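Local structure of integral membrane indolylacetylinositol arabinosyltransferase EmbC (Mycolicibacterium smegmatis, 7BVE) at residues 205-210 with 1069-1074; 300-305 with 492-497; 305-310 with 487-492; 383-388 with 425-430. The protein probably transfers arabinose onto the growing arabinan of the mycobacterial cell wall, as an integral membrane enzyme whose pocket is occupied here by the drug ethambutol. All blocks are in the same frame, centred on the assembly; numbering follows the deposited sequence.

In the fold
Interactions 1, 2 and 3 form a continuous patch around helix 479-492, and interactions 2 and 3, centred 7 Å apart, share T305 and V492. Interaction 1 is partly buried and ties the chain's far C-terminal tail to the link between strand 201-203 and helix 214-238, through an arginine held by a carboxylate and a carbonyl. Interaction 2 is a surface contact without a cross-segment hydrogen bond. Interaction 3 is buried and rests on one lysine. Interaction 4, also buried, joins the start of helix 385-405 to the turn after helix 409-422 and meets interaction 3 through F310 against G425; there a weak glutamate-threonine bond accompanies apolar packing, with an arginine of the ethambutol pocket alongside.

Interaction 1 of 4, residues 205-210 with 1069-1074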
loop_
_atom_site.group_PDB
_atom_site.type_symbol
_atom_site.label_atom_id
_atom_site.label_comp_id
_atom_site.label_asym_id
_atom_site.label_seq_id
_atom_site.Cartn_x
_atom_site.Cartn_y
_atom_site.Cartn_z
ATOM N N ASP A 205 -20.899 -35.852 3.567
ATOM C CA ASP A 205 -19.884 -35.796 2.519
ATOM C C ASP A 205 -18.545 -36.279 3.072
ATOM O O ASP A 205 -17.681 -35.502 3.479
ATOM C CB ASP A 205 -19.781 -34.386 1.965
ATOM C CG ASP A 205 -18.791 -34.279 0.836
ATOM O OD1 ASP A 205 -19.094 -34.764 -0.271
ATOM O OD2 ASP A 205 -17.706 -33.706 1.055
ATOM N N THR A 206 -18.379 -37.596 3.098
ATOM C CA THR A 206 -17.094 -38.200 3.437
ATOM C C THR A 206 -16.364 -38.635 2.170
ATOM O O THR A 206 -16.085 -39.809 1.966
ATOM C CB THR A 206 -17.294 -39.389 4.364
ATOM O OG1 THR A 206 -17.853 -40.473 3.622
ATOM C CG2 THR A 206 -18.248 -39.035 5.459
ATOM N N ARG A 207 -16.045 -37.678 1.308
ATOM C CA ARG A 207 -15.399 -38.034 0.057
ATOM C C ARG A 207 -13.891 -38.116 0.179
ATOM O O ARG A 207 -13.241 -38.621 -0.738
ATOM C CB ARG A 207 -15.759 -37.042 -1.047
ATOM C CG ARG A 207 -15.101 -35.712 -0.918
ATOM C CD ARG A 207 -15.500 -34.769 -2.027
ATOM N NE ARG A 207 -16.863 -34.279 -1.887
ATOM C CZ ARG A 207 -17.480 -33.536 -2.795
ATOM N NH1 ARG A 207 -16.860 -33.198 -3.911
ATOM N NH2 ARG A 207 -18.719 -33.129 -2.588
ATOM N N TYR A 208 -13.320 -37.639 1.278
ATOM C CA TYR A 208 -11.886 -37.689 1.496
ATOM C C TYR A 208 -11.499 -38.769 2.490
ATOM O O TYR A 208 -10.321 -38.898 2.819
ATOM C CB TYR A 208 -11.381 -36.334 1.978
ATOM C CG TYR A 208 -11.761 -35.195 1.076
ATOM C CD1 TYR A 208 -11.178 -35.047 -0.167
ATOM C CD2 TYR A 208 -12.688 -34.248 1.479
ATOM C CE1 TYR A 208 -11.528 -34.010 -0.999
ATOM C CE2 TYR A 208 -13.037 -33.200 0.657
ATOM C CZ TYR A 208 -12.451 -33.089 -0.579
ATOM O OH TYR A 208 -12.791 -32.055 -1.409
ATOM N N SER A 209 -12.464 -39.551 2.968
ATOM C CA SER A 209 -12.209 -40.643 3.904
ATOM C C SER A 209 -12.001 -41.953 3.147
ATOM O O SER A 209 -12.645 -42.963 3.398
ATOM C CB SER A 209 -13.360 -40.766 4.894
ATOM O OG SER A 209 -13.501 -39.596 5.673
ATOM N N THR A 210 -11.067 -41.916 2.206
ATOM C CA THR A 210 -10.800 -43.044 1.332
ATOM C C THR A 210 -9.646 -43.885 1.873
ATOM O O THR A 210 -9.069 -43.605 2.924
ATOM C CB THR A 210 -10.493 -42.563 -0.085
ATOM O OG1 THR A 210 -9.305 -41.772 -0.077
ATOM C CG2 THR A 210 -11.629 -41.726 -0.626
ATOM N N ALA A 1069 -21.117 -34.747 -5.471
ATOM C CA ALA A 1069 -21.925 -33.540 -5.433
ATOM C C ALA A 1069 -20.990 -32.351 -5.563
ATOM O O ALA A 1069 -19.795 -32.475 -5.279
ATOM C CB ALA A 1069 -22.728 -33.459 -4.124
ATOM N N PRO A 1070 -21.485 -31.200 -6.017
ATOM C CA PRO A 1070 -20.623 -30.017 -6.085
ATOM C C PRO A 1070 -20.262 -29.507 -4.702
ATOM O O PRO A 1070 -20.896 -29.818 -3.697
ATOM C CB PRO A 1070 -21.476 -29.004 -6.848
ATOM C CG PRO A 1070 -22.413 -29.816 -7.617
ATOM C CD PRO A 1070 -22.738 -30.978 -6.755
ATOM N N LEU A 1071 -19.204 -28.713 -4.659
ATOM C CA LEU A 1071 -18.741 -28.094 -3.429
ATOM C C LEU A 1071 -19.390 -26.723 -3.312
ATOM O O LEU A 1071 -19.155 -25.853 -4.152
ATOM C CB LEU A 1071 -17.219 -27.987 -3.421
ATOM C CG LEU A 1071 -16.440 -29.295 -3.278
ATOM C CD1 LEU A 1071 -14.979 -29.073 -3.555
ATOM C CD2 LEU A 1071 -16.613 -29.837 -1.885
ATOM N N ARG A 1072 -20.215 -26.541 -2.285
ATOM C CA ARG A 1072 -20.954 -25.297 -2.115
ATOM C C ARG A 1072 -20.062 -24.253 -1.467
ATOM O O ARG A 1072 -19.565 -24.461 -0.359
ATOM C CB ARG A 1072 -22.189 -25.501 -1.249
ATOM C CG ARG A 1072 -23.034 -24.265 -1.209
ATOM C CD ARG A 1072 -24.139 -24.318 -0.196
ATOM N NE ARG A 1072 -25.001 -23.159 -0.361
ATOM C CZ ARG A 1072 -24.758 -21.958 0.144
ATOM N NH1 ARG A 1072 -23.667 -21.735 0.854
ATOM N NH2 ARG A 1072 -25.606 -20.971 -0.075
ATOM N N LEU A 1073 -19.879 -23.124 -2.135
ATOM C CA LEU A 1073 -19.084 -22.034 -1.592
ATOM C C LEU A 1073 -20.016 -20.972 -1.030
ATOM O O LEU A 1073 -20.975 -20.566 -1.691
ATOM C CB LEU A 1073 -18.139 -21.451 -2.646
ATOM C CG LEU A 1073 -18.541 -20.618 -3.863
ATOM C CD1 LEU A 1073 -17.324 -19.877 -4.348
ATOM C CD2 LEU A 1073 -19.088 -21.488 -4.973
ATOM N N SER A 1074 -19.754 -20.555 0.202
ATOM C CA SER A 1074 -20.555 -19.518 0.832
ATOM C C SER A 1074 -20.155 -18.169 0.264
ATOM O O SER A 1074 -18.996 -17.759 0.382
ATOM C CB SER A 1074 -20.364 -19.541 2.345
ATOM O OG SER A 1074 -19.050 -19.150 2.689
#
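A single carboxylate oxygen, D205 OD1, takes two nitrogens of the same arginine. R207 presents its guanidinium side-on, with NE 2.8 Å and NH2 2.9 Å from D205 OD1. The NE bond uses the syn lone pair of the oxygen, whereas NH2 comes to it from above the carboxylate plane. The salt bridge lies within 205-210 and fixes the rotation of the guanidinium, so that its outer edge meets the C-terminal tail. There A1069 O receives NH2 of R207 at 3.0 Å, the donor standing above the carbonyl plane, and a weaker, more bent bond from NH1 of R207 at 3.3 Å. R207 gets there with CG in the crowded position between N and the carbonyl carbon (chi1 73°) and a bend at chi3. The two segments leave strands of one antiparallel sheet: 201-203 and 1056-1062 flank 38-46, so the end of the chain returns to the concanavalin-like domain near its start. L1071 crosses obliquely over one guanidinium face, its CD2 3.9 Å from CZ of R207 and offset toward the rim. The aliphatic part of the arginine is packed as well, with R207 CG 3.5 Å above the centre of the Y208 ring. P1070 O is bonded by R180, and L1071 also rests on F488 of helix 479-492.

Interaction 2 of 4, residues 300-305 with 492-497; sequences YRWFGT and VGPSLA
The nearest CA atoms, of W302 and V492, are 7.6 Å apart; one backbone has positive phi at W302, F303 and G304 in succession, and the other departs from helical angles at G493, just past the end of helix 479-492. The turn at 302-305 is closed by W302 O, which accepts both T305 N at 3.0 Å and T305 OG1 at 2.6 Å. Side chains then bridge the gap without any hydrogen bond between the segments. The indole of W302 meets the helix end by its edge: CD1 lies 3.6 Å from V492 CG1, and NE1 lies 3.4 Å from G493 CA. G493 has no side chain, and the pyrrole edge comes straight against its backbone; W302 NE1 and G493 N are both donors and do not bond. V492 CG1 is anti to the backbone N (chi1 173°), and the valine and the indole slide past each other in opposite directions. R301, extended from CG to NE, runs over the indole, with its CG 3.8 Å above the ring centre. Its guanidinium continues tip to tip toward P494, where NH1 of R301 is 3.5 Å from CD of P494, while NH2 is hydrogen-bonded to V1004 O. The contact thus sets the loop between helices 281-293 and 314-320 against the end of helix 479-492; W302, about 4 Å from ethambutol, also pairs its backbone with G1009 of the C-terminal part.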
loop_
_atom_site.group_PDB
_atom_site.type_symbol
_atom_site.label_atom_id
_atom_site.label_comp_id
_atom_site.label_asym_id
_atom_site.label_seq_id
_atom_site.Cartn_x
_atom_site.Cartn_y
_atom_site.Cartn_z
ATOM N N TYR A 300 -8.187 -24.997 9.459
ATOM C CA TYR A 300 -8.756 -23.711 9.807
ATOM C C TYR A 300 -9.511 -23.052 8.665
ATOM O O TYR A 300 -10.144 -22.025 8.890
ATOM C CB TYR A 300 -7.653 -22.772 10.298
ATOM C CG TYR A 300 -7.007 -23.195 11.595
ATOM C CD1 TYR A 300 -7.619 -22.948 12.808
ATOM C CD2 TYR A 300 -5.783 -23.836 11.602
ATOM C CE1 TYR A 300 -7.035 -23.329 13.987
ATOM C CE2 TYR A 300 -5.191 -24.219 12.776
ATOM C CZ TYR A 300 -5.820 -23.963 13.963
ATOM O OH TYR A 300 -5.229 -24.342 15.137
ATOM N N ARG A 301 -9.479 -23.606 7.458
ATOM C CA ARG A 301 -10.098 -22.922 6.335
ATOM C C ARG A 301 -10.468 -23.954 5.279
ATOM O O ARG A 301 -9.939 -25.065 5.262
ATOM C CB ARG A 301 -9.163 -21.831 5.795
ATOM C CG ARG A 301 -9.774 -20.802 4.862
ATOM C CD ARG A 301 -8.847 -19.638 4.638
ATOM N NE ARG A 301 -9.398 -18.723 3.650
ATOM C CZ ARG A 301 -10.277 -17.755 3.900
ATOM N NH1 ARG A 301 -10.698 -17.004 2.900
ATOM N NH2 ARG A 301 -10.731 -17.540 5.117
ATOM N N TRP A 302 -11.449 -23.585 4.454
ATOM C CA TRP A 302 -11.865 -24.273 3.224
ATOM C C TRP A 302 -12.499 -25.637 3.468
ATOM O O TRP A 302 -12.150 -26.600 2.796
ATOM C CB TRP A 302 -10.735 -24.415 2.204
ATOM C CG TRP A 302 -10.167 -23.136 1.733
ATOM C CD1 TRP A 302 -10.819 -22.161 1.065
ATOM C CD2 TRP A 302 -8.793 -22.766 1.737
ATOM N NE1 TRP A 302 -9.957 -21.156 0.745
ATOM C CE2 TRP A 302 -8.700 -21.510 1.135
ATOM C CE3 TRP A 302 -7.631 -23.352 2.245
ATOM C CZ2 TRP A 302 -7.500 -20.836 1.016
ATOM C CZ3 TRP A 302 -6.451 -22.678 2.124
ATOM C CH2 TRP A 302 -6.390 -21.437 1.518
ATOM N N PHE A 303 -13.416 -25.719 4.435
ATOM C CA PHE A 303 -14.476 -26.732 4.468
ATOM C C PHE A 303 -13.961 -28.157 4.647
ATOM O O PHE A 303 -14.657 -29.115 4.328
ATOM C CB PHE A 303 -15.329 -26.626 3.205
ATOM C CG PHE A 303 -16.125 -25.363 3.124
ATOM C CD1 PHE A 303 -16.748 -24.854 4.223
ATOM C CD2 PHE A 303 -16.110 -24.605 1.981
ATOM C CE1 PHE A 303 -17.439 -23.676 4.132
ATOM C CE2 PHE A 303 -16.782 -23.414 1.907
ATOM C CZ PHE A 303 -17.444 -22.958 2.985
ATOM N N GLY A 304 -12.744 -28.327 5.148
ATOM C CA GLY A 304 -12.216 -29.661 5.330
ATOM C C GLY A 304 -11.581 -30.273 4.108
ATOM O O GLY A 304 -11.333 -31.479 4.096
ATOM N N THR A 305 -11.310 -29.435 3.099
ATOM C CA THR A 305 -10.619 -29.877 1.857
ATOM C C THR A 305 -9.159 -30.154 2.231
ATOM O O THR A 305 -8.609 -29.370 3.030
ATOM C CB THR A 305 -10.737 -28.823 0.749
ATOM O OG1 THR A 305 -10.272 -27.578 1.270
ATOM C CG2 THR A 305 -12.152 -28.667 0.235
ATOM N N VAL A 492 -12.504 -19.834 -3.696
ATOM C CA VAL A 492 -12.899 -19.292 -2.401
ATOM C C VAL A 492 -11.860 -18.314 -1.877
ATOM O O VAL A 492 -12.155 -17.137 -1.655
ATOM C CB VAL A 492 -13.125 -20.418 -1.374
ATOM C CG1 VAL A 492 -13.372 -19.844 -0.003
ATOM C CG2 VAL A 492 -14.293 -21.271 -1.784
ATOM N N GLY A 493 -10.639 -18.792 -1.683
ATOM C CA GLY A 493 -9.723 -18.156 -0.772
ATOM C C GLY A 493 -8.994 -17.000 -1.383
ATOM O O GLY A 493 -9.228 -16.603 -2.529
ATOM N N PRO A 494 -8.090 -16.413 -0.595
ATOM C CA PRO A 494 -7.248 -15.322 -1.106
ATOM C C PRO A 494 -6.226 -15.861 -2.096
ATOM O O PRO A 494 -5.343 -16.645 -1.741
ATOM C CB PRO A 494 -6.582 -14.771 0.159
ATOM C CG PRO A 494 -6.615 -15.894 1.131
ATOM C CD PRO A 494 -7.863 -16.661 0.837
ATOM N N SER A 495 -6.368 -15.461 -3.353
ATOM C CA SER A 495 -5.464 -15.887 -4.409
ATOM C C SER A 495 -5.213 -14.689 -5.306
ATOM O O SER A 495 -6.099 -14.279 -6.058
ATOM C CB SER A 495 -6.042 -17.053 -5.205
ATOM O OG SER A 495 -7.169 -16.632 -5.941
ATOM N N LEU A 496 -4.019 -14.127 -5.214
ATOM C CA LEU A 496 -3.621 -13.002 -6.037
ATOM C C LEU A 496 -3.000 -13.500 -7.334
ATOM O O LEU A 496 -2.473 -14.610 -7.411
ATOM C CB LEU A 496 -2.636 -12.125 -5.273
ATOM C CG LEU A 496 -3.202 -11.479 -4.015
ATOM C CD1 LEU A 496 -2.110 -10.796 -3.245
ATOM C CD2 LEU A 496 -4.279 -10.489 -4.380
ATOM N N ALA A 497 -3.069 -12.662 -8.362
ATOM C CA ALA A 497 -2.571 -13.035 -9.672
ATOM C C ALA A 497 -1.099 -12.665 -9.800
ATOM O O ALA A 497 -0.476 -12.170 -8.864
ATOM C CB ALA A 497 -3.407 -12.380 -10.760
#

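Interaction 3 of 4, residues 305-310 with 487-492; sequences TPESPF and SFKSAV
P306 O is the shared acceptor here, gripped by two donors. K489 NZ bonds to P306 O at 2.6 Å from somewhat above the carbonyl plane, with a C=O...donor angle of 138°. S308 OG adds a second bond to P306 O at 3.1 Å, from much farther out of that plane, so the serine folds back over its own chain. The lysine reaches the carbonyl with CG beside its backbone N (chi1 -70°) and everything beyond CG extended. On the way K489 CE meets T305 OG1 tip to tip at 3.5 Å, a packing contact; the hydroxyl's own hydrogen bond goes to W302 O. E307 folds its carboxylate back to the same side, yet OE2 of E307 stays 4.5 Å from NZ of K489, beyond a salt bridge, where it may still help to keep the ammonium charged. E307 is also touched by ethambutol. Apolar contact is slight: T305 CG2 sits 4.2 Å from F488 CD2, the two side chains crossing at about a right angle. Along the helix the backbone is satisfied in the usual i to i+4 pattern, A491 N to S487 O and V492 N to F488 O. The last turns of helix 479-492 therefore hold the loop between helices 281-293 and 314-320, with Y208, from the loop before helix 214-238, packed on P306 and L1073 of the C-terminal tail on F488.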
loop_
_atom_site.group_PDB
_atom_site.type_symbol
_atom_site.label_atom_id
_atom_site.label_comp_id
_atom_site.label_asym_id
_atom_site.label_seq_id
_atom_site.Cartn_x
_atom_site.Cartn_y
_atom_site.Cartn_z
ATOM N N THR A 305 -11.310 -29.435 3.099
ATOM C CA THR A 305 -10.619 -29.877 1.857
ATOM C C THR A 305 -9.159 -30.154 2.231
ATOM O O THR A 305 -8.609 -29.370 3.030
ATOM C CB THR A 305 -10.737 -28.823 0.749
ATOM O OG1 THR A 305 -10.272 -27.578 1.270
ATOM C CG2 THR A 305 -12.152 -28.667 0.235
ATOM N N PRO A 306 -8.501 -31.213 1.710
ATOM C CA PRO A 306 -7.141 -31.550 2.122
ATOM C C PRO A 306 -6.105 -30.610 1.519
ATOM O O PRO A 306 -6.385 -29.823 0.625
ATOM C CB PRO A 306 -6.974 -32.965 1.595
ATOM C CG PRO A 306 -7.846 -33.020 0.433
ATOM C CD PRO A 306 -9.023 -32.206 0.769
ATOM N N GLU A 307 -4.886 -30.702 2.049
ATOM C CA GLU A 307 -3.684 -30.171 1.408
ATOM C C GLU A 307 -3.363 -31.110 0.253
ATOM O O GLU A 307 -2.729 -32.154 0.418
ATOM C CB GLU A 307 -2.540 -30.106 2.406
ATOM C CG GLU A 307 -2.778 -29.165 3.545
ATOM C CD GLU A 307 -2.680 -27.715 3.139
ATOM O OE1 GLU A 307 -1.859 -27.395 2.256
ATOM O OE2 GLU A 307 -3.418 -26.885 3.704
ATOM N N SER A 308 -3.841 -30.741 -0.933
ATOM C CA SER A 308 -4.114 -31.778 -1.918
ATOM C C SER A 308 -2.842 -32.286 -2.604
ATOM O O SER A 308 -2.581 -33.483 -2.478
ATOM C CB SER A 308 -5.216 -31.316 -2.890
ATOM O OG SER A 308 -6.436 -31.058 -2.224
ATOM N N PRO A 309 -1.974 -31.474 -3.303
ATOM C CA PRO A 309 -0.687 -32.071 -3.688
ATOM C C PRO A 309 0.453 -31.725 -2.740
ATOM O O PRO A 309 1.510 -32.355 -2.807
ATOM C CB PRO A 309 -0.440 -31.488 -5.080
ATOM C CG PRO A 309 -0.975 -30.165 -4.984
ATOM C CD PRO A 309 -2.158 -30.214 -4.073
ATOM N N PHE A 310 0.254 -30.774 -1.839
ATOM C CA PHE A 310 1.345 -30.205 -1.075
ATOM C C PHE A 310 1.338 -30.744 0.344
ATOM O O PHE A 310 0.304 -31.153 0.867
ATOM C CB PHE A 310 1.266 -28.688 -1.033
ATOM C CG PHE A 310 1.340 -28.047 -2.377
ATOM C CD1 PHE A 310 2.520 -28.025 -3.082
ATOM C CD2 PHE A 310 0.236 -27.426 -2.916
ATOM C CE1 PHE A 310 2.591 -27.429 -4.318
ATOM C CE2 PHE A 310 0.303 -26.825 -4.148
ATOM C CZ PHE A 310 1.482 -26.826 -4.847
ATOM N N SER A 487 -9.303 -26.248 -7.551
ATOM C CA SER A 487 -10.162 -25.256 -8.195
ATOM C C SER A 487 -11.052 -24.549 -7.180
ATOM O O SER A 487 -11.265 -23.333 -7.268
ATOM C CB SER A 487 -11.014 -25.929 -9.263
ATOM O OG SER A 487 -10.204 -26.512 -10.261
ATOM N N PHE A 488 -11.532 -25.285 -6.179
ATOM C CA PHE A 488 -12.402 -24.710 -5.161
ATOM C C PHE A 488 -11.643 -23.781 -4.219
ATOM O O PHE A 488 -12.168 -22.734 -3.834
ATOM C CB PHE A 488 -13.074 -25.847 -4.401
ATOM C CG PHE A 488 -14.048 -25.403 -3.371
ATOM C CD1 PHE A 488 -15.264 -24.867 -3.741
ATOM C CD2 PHE A 488 -13.772 -25.564 -2.030
ATOM C CE1 PHE A 488 -16.166 -24.471 -2.797
ATOM C CE2 PHE A 488 -14.673 -25.171 -1.091
ATOM C CZ PHE A 488 -15.872 -24.625 -1.475
ATOM N N LYS A 489 -10.411 -24.142 -3.840
ATOM C CA LYS A 489 -9.594 -23.257 -3.012
ATOM C C LYS A 489 -9.222 -21.988 -3.753
ATOM O O LYS A 489 -9.111 -20.920 -3.147
ATOM C CB LYS A 489 -8.317 -23.954 -2.567
ATOM C CG LYS A 489 -8.491 -25.039 -1.572
ATOM C CD LYS A 489 -7.148 -25.608 -1.239
ATOM C CE LYS A 489 -7.276 -26.758 -0.294
ATOM N NZ LYS A 489 -5.947 -27.319 0.013
ATOM N N SER A 490 -8.987 -22.092 -5.062
ATOM C CA SER A 490 -8.725 -20.894 -5.849
ATOM C C SER A 490 -9.967 -20.022 -5.962
ATOM O O SER A 490 -9.868 -18.793 -5.980
ATOM C CB SER A 490 -8.221 -21.281 -7.231
ATOM O OG SER A 490 -8.012 -20.131 -8.022
ATOM N N ALA A 491 -11.148 -20.642 -6.032
ATOM C CA ALA A 491 -12.381 -19.867 -6.137
ATOM C C ALA A 491 -12.726 -19.171 -4.827
ATOM O O ALA A 491 -13.195 -18.031 -4.834
ATOM C CB ALA A 491 -13.530 -20.767 -6.572
ATOM N N VAL A 492 -12.504 -19.834 -3.696
ATOM C CA VAL A 492 -12.899 -19.292 -2.401
ATOM C C VAL A 492 -11.860 -18.314 -1.877
ATOM O O VAL A 492 -12.155 -17.137 -1.655
ATOM C CB VAL A 492 -13.125 -20.418 -1.374
ATOM C CG1 VAL A 492 -13.372 -19.844 -0.003
ATOM C CG2 VAL A 492 -14.293 -21.271 -1.784
#

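Interaction 4 of 4, residues 383-388 with 425-430; sequences RPEPII and GPTGIA. With PO4 (phosphate ion), chain F.
The closely packed part centres on I388, whose side chain crosses that of T427 at about a right angle, with I388 CD1 3.4 Å from T427 OG1 and 3.8 Å from G428 N. I388 CG1 points away from the carbonyl carbon (chi1 -62°), which aims the branch at the turn. At the start of helix 385-405, P384 CG faces G425 CA at 4.3 Å, ring against bare backbone. The polar contacts, though also buried, are looser. T427 OG1 gives E385 OE2 only a weak hydrogen bond of 3.4 Å, although the glutamate bends at chi2 to meet it. E385 OE2 is also 4.0 Å from R383 NH2, a long salt bridge. Toward the exposed P426, R383 turns to a phosphate ion instead, its NH2 bonding O1 of the phosphate at 3.2 Å with an N-H...O angle of 153°, in the plane of the guanidinium. T570 OG1 holds the same ion, and NH1 of R383 makes a salt bridge with D279. R383 thus lies between anionic groups, which would probably secure its positive charge. R383 and D279 line the ethambutol pocket, while the turn at 425-430 packs behind the helix start, in a membrane domain of the GT-C clan.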
loop_
_atom_site.group_PDB
_atom_site.type_symbol
_atom_site.label_atom_id
_atom_site.label_comp_id
_atom_site.label_asym_id
_atom_site.label_seq_id
_atom_site.Cartn_x
_atom_site.Cartn_y
_atom_site.Cartn_z
ATOM N N ARG A 383 7.702 -24.217 8.852
ATOM C CA ARG A 383 7.310 -23.954 7.476
ATOM C C ARG A 383 8.177 -24.755 6.498
ATOM O O ARG A 383 9.204 -25.311 6.886
ATOM C CB ARG A 383 7.401 -22.447 7.226
ATOM C CG ARG A 383 6.245 -21.711 7.857
ATOM C CD ARG A 383 6.152 -20.271 7.442
ATOM N NE ARG A 383 5.931 -20.131 5.998
ATOM C CZ ARG A 383 4.748 -20.248 5.417
ATOM N NH1 ARG A 383 3.672 -20.526 6.138
ATOM N NH2 ARG A 383 4.637 -20.109 4.110
ATOM N N PRO A 384 7.775 -24.877 5.228
ATOM C CA PRO A 384 8.601 -25.630 4.281
ATOM C C PRO A 384 9.826 -24.896 3.760
ATOM O O PRO A 384 10.528 -25.454 2.918
ATOM C CB PRO A 384 7.623 -25.919 3.134
ATOM C CG PRO A 384 6.658 -24.854 3.189
ATOM C CD PRO A 384 6.457 -24.572 4.624
ATOM N N GLU A 385 10.122 -23.693 4.236
ATOM C CA GLU A 385 11.205 -22.846 3.742
ATOM C C GLU A 385 12.618 -23.436 3.907
ATOM O O GLU A 385 13.402 -23.345 2.951
ATOM C CB GLU A 385 11.107 -21.474 4.415
ATOM C CG GLU A 385 9.757 -20.814 4.301
ATOM C CD GLU A 385 9.454 -20.366 2.911
ATOM O OE1 GLU A 385 10.405 -19.971 2.220
ATOM O OE2 GLU A 385 8.276 -20.406 2.508
ATOM N N PRO A 386 13.010 -24.049 5.050
ATOM C CA PRO A 386 14.323 -24.718 5.063
ATOM C C PRO A 386 14.427 -25.934 4.163
ATOM O O PRO A 386 15.516 -26.212 3.640
ATOM C CB PRO A 386 14.497 -25.107 6.532
ATOM C CG PRO A 386 13.180 -25.123 7.093
ATOM C CD PRO A 386 12.457 -24.041 6.423
ATOM N N ILE A 387 13.325 -26.663 3.972
ATOM C CA ILE A 387 13.313 -27.814 3.072
ATOM C C ILE A 387 13.580 -27.365 1.644
ATOM O O ILE A 387 14.386 -27.961 0.925
ATOM C CB ILE A 387 11.973 -28.571 3.175
ATOM C CG1 ILE A 387 11.769 -29.197 4.550
ATOM C CG2 ILE A 387 11.877 -29.656 2.137
ATOM C CD1 ILE A 387 10.915 -28.387 5.491
ATOM N N ILE A 388 12.950 -26.264 1.241
ATOM C CA ILE A 388 13.105 -25.755 -0.114
ATOM C C ILE A 388 14.496 -25.162 -0.317
ATOM O O ILE A 388 15.104 -25.343 -1.377
ATOM C CB ILE A 388 11.983 -24.747 -0.412
ATOM C CG1 ILE A 388 10.633 -25.445 -0.324
ATOM C CG2 ILE A 388 12.111 -24.181 -1.793
ATOM C CD1 ILE A 388 9.473 -24.507 -0.286
ATOM N N GLY A 425 5.581 -26.972 -0.618
ATOM C CA GLY A 425 4.584 -25.951 -0.459
ATOM C C GLY A 425 4.431 -25.221 -1.770
ATOM O O GLY A 425 5.149 -25.501 -2.734
ATOM N N PRO A 426 3.497 -24.270 -1.842
ATOM C CA PRO A 426 3.319 -23.510 -3.090
ATOM C C PRO A 426 4.477 -22.588 -3.410
ATOM O O PRO A 426 4.611 -22.166 -4.564
ATOM C CB PRO A 426 2.033 -22.718 -2.835
ATOM C CG PRO A 426 1.339 -23.457 -1.759
ATOM C CD PRO A 426 2.417 -24.001 -0.885
ATOM N N THR A 427 5.321 -22.271 -2.433
ATOM C CA THR A 427 6.532 -21.494 -2.642
ATOM C C THR A 427 7.674 -22.325 -3.199
ATOM O O THR A 427 8.733 -21.770 -3.497
ATOM C CB THR A 427 6.968 -20.850 -1.328
ATOM O OG1 THR A 427 7.331 -21.870 -0.394
ATOM C CG2 THR A 427 5.826 -20.072 -0.746
ATOM N N GLY A 428 7.482 -23.631 -3.366
ATOM C CA GLY A 428 8.489 -24.503 -3.927
ATOM C C GLY A 428 8.711 -24.357 -5.410
ATOM O O GLY A 428 9.556 -25.061 -5.965
ATOM N N ILE A 429 7.992 -23.443 -6.067
ATOM C CA ILE A 429 8.157 -23.183 -7.491
ATOM C C ILE A 429 9.473 -22.478 -7.800
ATOM O O ILE A 429 9.856 -22.375 -8.963
ATOM C CB ILE A 429 6.931 -22.377 -7.977
ATOM C CG1 ILE A 429 6.729 -22.485 -9.489
ATOM C CG2 ILE A 429 7.039 -20.922 -7.567
ATOM C CD1 ILE A 429 5.422 -21.943 -9.958
ATOM N N ALA A 430 10.203 -22.021 -6.780
ATOM C CA ALA A 430 11.523 -21.446 -6.990
ATOM C C ALA A 430 12.571 -22.481 -7.391
ATOM O O ALA A 430 13.657 -22.097 -7.828
ATOM C CB ALA A 430 11.972 -20.711 -5.731
HETATM P P PO4 F . 1.130 -20.242 2.013
HETATM O O1 PO4 F . 2.251 -21.221 2.252
HETATM O O2 PO4 F . 1.187 -19.146 3.044
HETATM O O3 PO4 F . 1.272 -19.655 0.631
HETATM O O4 PO4 F . -0.198 -20.946 2.112
#